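Local coordinates for soluble lytic murein transglycosylase (Pseudomonas aeruginosa, PDB 5OHU), which cleaves the glycan strands of peptidoglycan as a lytic transglycosylase, turning over the bacterial cell wall by both exolytic and endolytic reactions, at residues A[109-112]-A[113-116]; A[309-312]-A[313-317]; A[320-323]-A[324-327]. All blocks are in the same frame, centred on the assembly; numbering follows the deposited sequence.

Contact 1: A[109-112]-A[113-116]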
# COMPACT_ATOMS: atom_id res chain seq x y z
N ARG A 109 -11.91 -35.37 7.42
CA ARG A 109 -12.64 -36.61 7.21
C ARG A 109 -12.03 -37.51 6.15
O ARG A 109 -12.58 -38.58 5.88
CB ARG A 109 -14.08 -36.35 6.76
CG ARG A 109 -14.88 -35.35 7.53
CD ARG A 109 -16.22 -35.21 6.81
NE ARG A 109 -17.07 -34.25 7.51
CZ ARG A 109 -17.93 -33.42 6.95
NH1 ARG A 109 -18.08 -33.42 5.62
NH2 ARG A 109 -18.64 -32.61 7.72
N GLY A 110 -10.96 -37.09 5.48
CA GLY A 110 -10.53 -37.85 4.33
C GLY A 110 -11.43 -37.75 3.12
O GLY A 110 -11.27 -38.54 2.18
N ASP A 111 -12.36 -36.78 3.09
CA ASP A 111 -13.15 -36.49 1.89
C ASP A 111 -12.30 -35.69 0.89
O ASP A 111 -12.58 -34.54 0.55
CB ASP A 111 -14.43 -35.74 2.27
CG ASP A 111 -15.52 -35.91 1.22
OD1 ASP A 111 -15.18 -36.34 0.10
OD2 ASP A 111 -16.71 -35.57 1.50
N TRP A 112 -11.25 -36.36 0.39
CA TRP A 112 -10.27 -35.69 -0.46
C TRP A 112 -10.81 -35.37 -1.84
O TRP A 112 -10.41 -34.36 -2.43
CB TRP A 112 -9.00 -36.53 -0.59
CG TRP A 112 -8.20 -36.51 0.68
CD1 TRP A 112 -8.00 -37.55 1.54
CD2 TRP A 112 -7.53 -35.38 1.26
NE1 TRP A 112 -7.25 -37.14 2.61
CE2 TRP A 112 -6.94 -35.81 2.47
CE3 TRP A 112 -7.36 -34.04 0.87
CZ2 TRP A 112 -6.20 -34.96 3.29
CZ3 TRP A 112 -6.63 -33.19 1.70
CH2 TRP A 112 -6.05 -33.66 2.89
N LYS A 113 -11.75 -36.17 -2.36
CA LYS A 113 -12.31 -35.89 -3.68
C LYS A 113 -13.11 -34.60 -3.67
O LYS A 113 -13.05 -33.81 -4.62
CB LYS A 113 -13.17 -37.05 -4.15
CG LYS A 113 -12.39 -38.29 -4.58
CD LYS A 113 -13.32 -39.37 -5.12
CE LYS A 113 -12.56 -40.54 -5.74
NZ LYS A 113 -12.20 -41.57 -4.72
N THR A 114 -13.88 -34.36 -2.61
CA THR A 114 -14.63 -33.12 -2.48
C THR A 114 -13.72 -31.95 -2.15
O THR A 114 -13.94 -30.83 -2.63
CB THR A 114 -15.71 -33.28 -1.41
OG1 THR A 114 -16.44 -34.49 -1.65
CG2 THR A 114 -16.65 -32.10 -1.42
N PHE A 115 -12.69 -32.18 -1.33
CA PHE A 115 -11.72 -31.13 -1.04
C PHE A 115 -11.10 -30.58 -2.32
O PHE A 115 -11.12 -29.37 -2.54
CB PHE A 115 -10.63 -31.66 -0.11
CG PHE A 115 -9.57 -30.65 0.22
CD1 PHE A 115 -8.44 -30.52 -0.58
CD2 PHE A 115 -9.68 -29.85 1.35
CE1 PHE A 115 -7.46 -29.57 -0.28
CE2 PHE A 115 -8.71 -28.91 1.66
CZ PHE A 115 -7.59 -28.78 0.85
N VAL A 116 -10.57 -31.45 -3.19
CA VAL A 116 -9.88 -30.92 -4.36
C VAL A 116 -10.86 -30.33 -5.36
O VAL A 116 -10.46 -29.48 -6.16
CB VAL A 116 -8.97 -31.93 -5.09
CG1 VAL A 116 -7.78 -32.29 -4.22
CG2 VAL A 116 -9.73 -33.17 -5.61

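Contact 2: A[309-312]-A[313-317]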
# COMPACT_ATOMS: atom_id res chain seq x y z
N VAL A 309 16.78 0.93 -8.07
CA VAL A 309 18.15 1.44 -8.11
C VAL A 309 18.32 2.44 -9.24
O VAL A 309 19.07 3.41 -9.11
CB VAL A 309 19.16 0.28 -8.23
CG1 VAL A 309 20.58 0.82 -8.41
CG2 VAL A 309 19.09 -0.64 -7.00
N THR A 310 17.64 2.21 -10.36
CA THR A 310 17.76 3.14 -11.48
C THR A 310 17.20 4.50 -11.12
O THR A 310 17.81 5.53 -11.43
CB THR A 310 17.01 2.59 -12.70
OG1 THR A 310 17.52 1.29 -13.01
CG2 THR A 310 17.21 3.49 -13.89
N GLU A 311 16.05 4.52 -10.45
CA GLU A 311 15.41 5.78 -10.09
C GLU A 311 16.22 6.52 -9.04
O GLU A 311 16.31 7.75 -9.07
CB GLU A 311 13.98 5.52 -9.59
CG GLU A 311 13.01 5.03 -10.66
CD GLU A 311 11.54 5.18 -10.25
OE1 GLU A 311 11.15 4.61 -9.20
OE2 GLU A 311 10.76 5.85 -10.98
N TRP A 312 16.81 5.80 -8.08
CA TRP A 312 17.56 6.49 -7.04
C TRP A 312 18.93 6.91 -7.53
O TRP A 312 19.46 7.92 -7.07
CB TRP A 312 17.63 5.64 -5.77
CG TRP A 312 16.50 6.07 -4.97
CD1 TRP A 312 15.28 5.45 -4.86
CD2 TRP A 312 16.41 7.28 -4.22
NE1 TRP A 312 14.45 6.20 -4.06
CE2 TRP A 312 15.12 7.33 -3.67
CE3 TRP A 312 17.31 8.33 -3.97
CZ2 TRP A 312 14.70 8.37 -2.84
CZ3 TRP A 312 16.89 9.38 -3.16
CH2 TRP A 312 15.60 9.39 -2.60
N ARG A 313 19.48 6.19 -8.49
CA ARG A 313 20.66 6.66 -9.19
C ARG A 313 20.38 7.98 -9.90
O ARG A 313 21.16 8.93 -9.82
CB ARG A 313 21.13 5.60 -10.19
CG ARG A 313 22.59 5.72 -10.57
CD ARG A 313 22.97 4.95 -11.83
NE ARG A 313 22.74 3.52 -11.71
CZ ARG A 313 23.08 2.63 -12.63
NH1 ARG A 313 22.83 1.35 -12.43
NH2 ARG A 313 23.69 3.02 -13.75
N THR A 314 19.22 8.07 -10.58
CA THR A 314 18.87 9.31 -11.27
C THR A 314 18.52 10.42 -10.28
O THR A 314 18.94 11.57 -10.46
CB THR A 314 17.70 9.11 -12.25
OG1 THR A 314 17.89 7.90 -13.01
CG2 THR A 314 17.63 10.30 -13.23
N ARG A 315 17.77 10.09 -9.23
CA ARG A 315 17.43 11.08 -8.21
C ARG A 315 18.68 11.66 -7.57
O ARG A 315 18.78 12.88 -7.37
CB ARG A 315 16.53 10.44 -7.15
CG ARG A 315 15.08 10.28 -7.60
CD ARG A 315 14.22 9.44 -6.64
NE ARG A 315 12.86 9.44 -7.16
CZ ARG A 315 12.02 8.42 -7.12
NH1 ARG A 315 12.37 7.27 -6.55
NH2 ARG A 315 10.81 8.55 -7.64
N LEU A 316 19.66 10.80 -7.28
CA LEU A 316 20.87 11.26 -6.63
C LEU A 316 21.64 12.20 -7.55
O LEU A 316 22.15 13.24 -7.10
CB LEU A 316 21.72 10.05 -6.23
CG LEU A 316 23.08 10.30 -5.57
CD1 LEU A 316 22.96 11.22 -4.36
CD2 LEU A 316 23.70 8.99 -5.13
N LEU A 317 21.72 11.88 -8.85
CA LEU A 317 22.37 12.80 -9.78
C LEU A 317 21.67 14.15 -9.79
O LEU A 317 22.32 15.19 -9.85
CB LEU A 317 22.40 12.19 -11.19
CG LEU A 317 23.34 10.99 -11.33
CD1 LEU A 317 23.04 10.20 -12.59
CD2 LEU A 317 24.81 11.48 -11.31
O HOH W 1 9.76 5.70 -7.27

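Contact 3: A[320-323]-A[324-327]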
# COMPACT_ATOMS: atom_id res chain seq x y z
N LEU A 320 22.55 16.11 -6.81
CA LEU A 320 23.91 16.62 -6.85
C LEU A 320 24.10 17.66 -7.93
O LEU A 320 25.22 18.15 -8.10
CB LEU A 320 24.90 15.48 -7.05
CG LEU A 320 24.96 14.54 -5.83
CD1 LEU A 320 25.48 13.17 -6.27
CD2 LEU A 320 25.78 15.12 -4.68
N GLY A 321 23.05 18.00 -8.68
CA GLY A 321 23.20 18.94 -9.77
C GLY A 321 23.95 18.42 -10.97
O GLY A 321 24.50 19.22 -11.74
N ARG A 322 23.99 17.10 -11.17
CA ARG A 322 24.71 16.51 -12.30
C ARG A 322 23.75 16.24 -13.47
O ARG A 322 23.38 15.10 -13.80
CB ARG A 322 25.46 15.27 -11.83
CG ARG A 322 26.69 15.69 -10.95
CD ARG A 322 27.31 14.59 -10.08
NE ARG A 322 27.87 13.48 -10.86
CZ ARG A 322 28.55 12.46 -10.34
NH1 ARG A 322 28.80 12.40 -9.04
NH2 ARG A 322 28.99 11.48 -11.13
N TRP A 323 23.36 17.35 -14.11
CA TRP A 323 22.29 17.31 -15.11
C TRP A 323 22.67 16.48 -16.34
O TRP A 323 21.85 15.70 -16.84
CB TRP A 323 21.93 18.73 -15.54
CG TRP A 323 21.93 19.73 -14.46
CD1 TRP A 323 22.60 20.93 -14.45
CD2 TRP A 323 21.15 19.69 -13.24
NE1 TRP A 323 22.32 21.62 -13.31
CE2 TRP A 323 21.44 20.89 -12.55
CE3 TRP A 323 20.26 18.76 -12.68
CZ2 TRP A 323 20.88 21.18 -11.31
CZ3 TRP A 323 19.68 19.05 -11.42
CH2 TRP A 323 20.00 20.25 -10.75
N ASP A 324 23.89 16.66 -16.86
CA ASP A 324 24.35 15.91 -18.04
C ASP A 324 24.17 14.41 -17.83
O ASP A 324 23.59 13.71 -18.67
CB ASP A 324 25.84 16.18 -18.29
CG ASP A 324 26.11 17.53 -18.91
OD1 ASP A 324 25.30 18.00 -19.73
OD2 ASP A 324 27.16 18.11 -18.58
N GLU A 325 24.64 13.91 -16.69
CA GLU A 325 24.57 12.49 -16.40
C GLU A 325 23.13 12.06 -16.13
O GLU A 325 22.72 10.97 -16.56
CB GLU A 325 25.48 12.17 -15.22
CG GLU A 325 26.94 12.46 -15.52
CD GLU A 325 27.79 12.55 -14.26
OE1 GLU A 325 28.01 13.69 -13.76
OE2 GLU A 325 28.22 11.48 -13.79
N ALA A 326 22.36 12.89 -15.44
CA ALA A 326 20.96 12.54 -15.22
C ALA A 326 20.22 12.46 -16.55
O ALA A 326 19.46 11.52 -16.79
CB ALA A 326 20.30 13.55 -14.28
N TYR A 327 20.47 13.41 -17.44
CA TYR A 327 19.84 13.35 -18.75
C TYR A 327 20.24 12.09 -19.51
O TYR A 327 19.39 11.39 -20.08
CB TYR A 327 20.18 14.61 -19.54
CG TYR A 327 19.77 14.48 -20.98
CD1 TYR A 327 18.43 14.66 -21.34
CD2 TYR A 327 20.69 14.15 -21.96
CE1 TYR A 327 18.03 14.54 -22.65
CE2 TYR A 327 20.29 14.01 -23.29
CZ TYR A 327 18.95 14.22 -23.63
OH TYR A 327 18.53 14.10 -24.93

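Contact 1: A[109-112]-A[113-116]
D111 and T114 meet where one helix hands over to the next. The chain leaves helix 95-108 through a Schellman motif, with G110 at positive phi, and D111 at once takes the N-cap position of helix 112-118, a tight turn joining two consecutive helices. The aspartate has CG anti to its own N (chi1 -156°), which swings the carboxylate over to the first turn. There T114 OG1 donates to D111 OD1 at 2.8 Å, from above the carboxylate plane rather than within it. D111 OD2 is taken by the side-chain amide of N79, at the start of helix 79-88, so each carboxylate oxygen has a partner and the group is held in its rotation. Two main-chain bonds begin the helix beside it: F115 N gives to D111 O at 3.0 Å, and V116 N to W112 O at the same distance of 3.0 Å.

The tight part lies on the inner flank. T114 packs on W102 and L106 of helix 95-108, and F115 touches L103 of that helix and L131 of helix 126-138. W112 points the same way as F115 and meets it in a T-shaped pair: the benzene edge of the indole faces the phenyl ring, six-membered centroids 5.3 Å apart and planes at 73°. W112 CZ3 stands 4.0 Å from F115 CD1, displaced toward the rim of the phenyl ring. A second edge-to-face neighbour of the indole is H139.

The outer flank is looser. The side chain of K113 meets the preceding segment through CB alone, K113 CB lying 3.7 Å from W112 C, while the rest of the chain leads off toward solvent. V116, by contrast, leans on Y132 and Y135 of helix 126-138 and sets CG2 3.5 Å from W112 O.

Contact 2: A[309-312]-A[313-317]
W312 and R315 lie across one another on the flank of helix 307-319, the arginine laid over the indole mainly with its methylene part. R315 CG sits beside the backbone N (chi1 -77°) and the chain then runs extended to NE, which carries CD over the middle of the benzene half, 3.9 Å from the six-membered centroid of W312, a CH-pi contact. The guanidinium beyond it is tilted at 64° to the ring. Its CZ is 4.9 Å from the five-membered centroid of W312, an off-centre cation-pi approach.

E311 CB meets the same arginine over a face of its guanidinium, while W312 NE1 lies at the edge. E311 runs alongside R315, pointing the same way, carboxylate and guanidinium planes 49° apart. This is the i to i+4 spacing of an alpha-helix, with W312 to R315 the i to i+3 counterpart, so both of these neighbours of R315 come from the preceding turn. The direct salt bridge is long, with E311 OE1 3.9 Å from R315 NH1 and well out of the guanidinium plane. Water 1 bridges more closely: it donates to E311 OE1 at 2.6 Å and accepts from R315 NH2 at 3.1 Å. E311 OE2 turns to R342 and W343 of helix 341-354, and R315 NH2 pairs with E600. These two carboxylates probably offset the gathering of R315, R342 and R608.

On another side of the helix, T314 grips T310 O twice. T314 OG1 donates to T310 O at 2.8 Å and T314 N to T310 O at 3.0 Å, arriving from opposite faces of the carbonyl plane.

Contact 3: A[320-323]-A[324-327]
A bend at chi3 of R322 (62°) folds its guanidinium back toward E325, whose CG lies beside its own backbone N (chi1 -63°) and whose chain then extends to meet it. The outcome is a side-on, two-pronged salt bridge, each prong using a different nitrogen and a different oxygen. R322 NE donates to E325 OE1 at 2.9 Å, and R322 NH2 to E325 OE2 at 2.8 Å. Both oxygens lie close to the guanidinium plane, but the two flat groups are turned 34° apart. As a result OE2 is met on its syn side near the carboxylate plane, while OE1 is approached from above it.

R322 is the N-cap residue of helix 323-330, following the Schellman motif at G321, so the bridge ties the N-cap side chain to E325 in the first turn. The same turn is opened by A326 N giving to R322 O at 2.9 Å and Y327 N to W323 O at 2.7 Å.

One side of this turn lies on helix 307-319, where R322, E325 and A326 all touch L317; on another, W323 and Y327 pack against L353, S350 and L351 of helix 341-354.

In the fold
Along the chain the order is contact 1, contact 2, contact 3. Contact 1 belongs to the N-terminal part of a largely helical protein, its centre about 53 Å from that of contact 2 and 63 Å from that of contact 3, across the chain's centre. Contacts 2 and 3 have centres about 10 Å apart, on successive helices 307-319 and 323-330, joined by a probable hydrogen bond from R322 N to L317 O. Contacts 1 and 3 repeat one device, a glycine Schellman turn passing directly into an N-cap, consistent with the close succession of helices in this superhelical part. At contact 2, R315 pairs with E600, where helix 307-319 meets the C-terminal region carrying the lysozyme-like SLT domain.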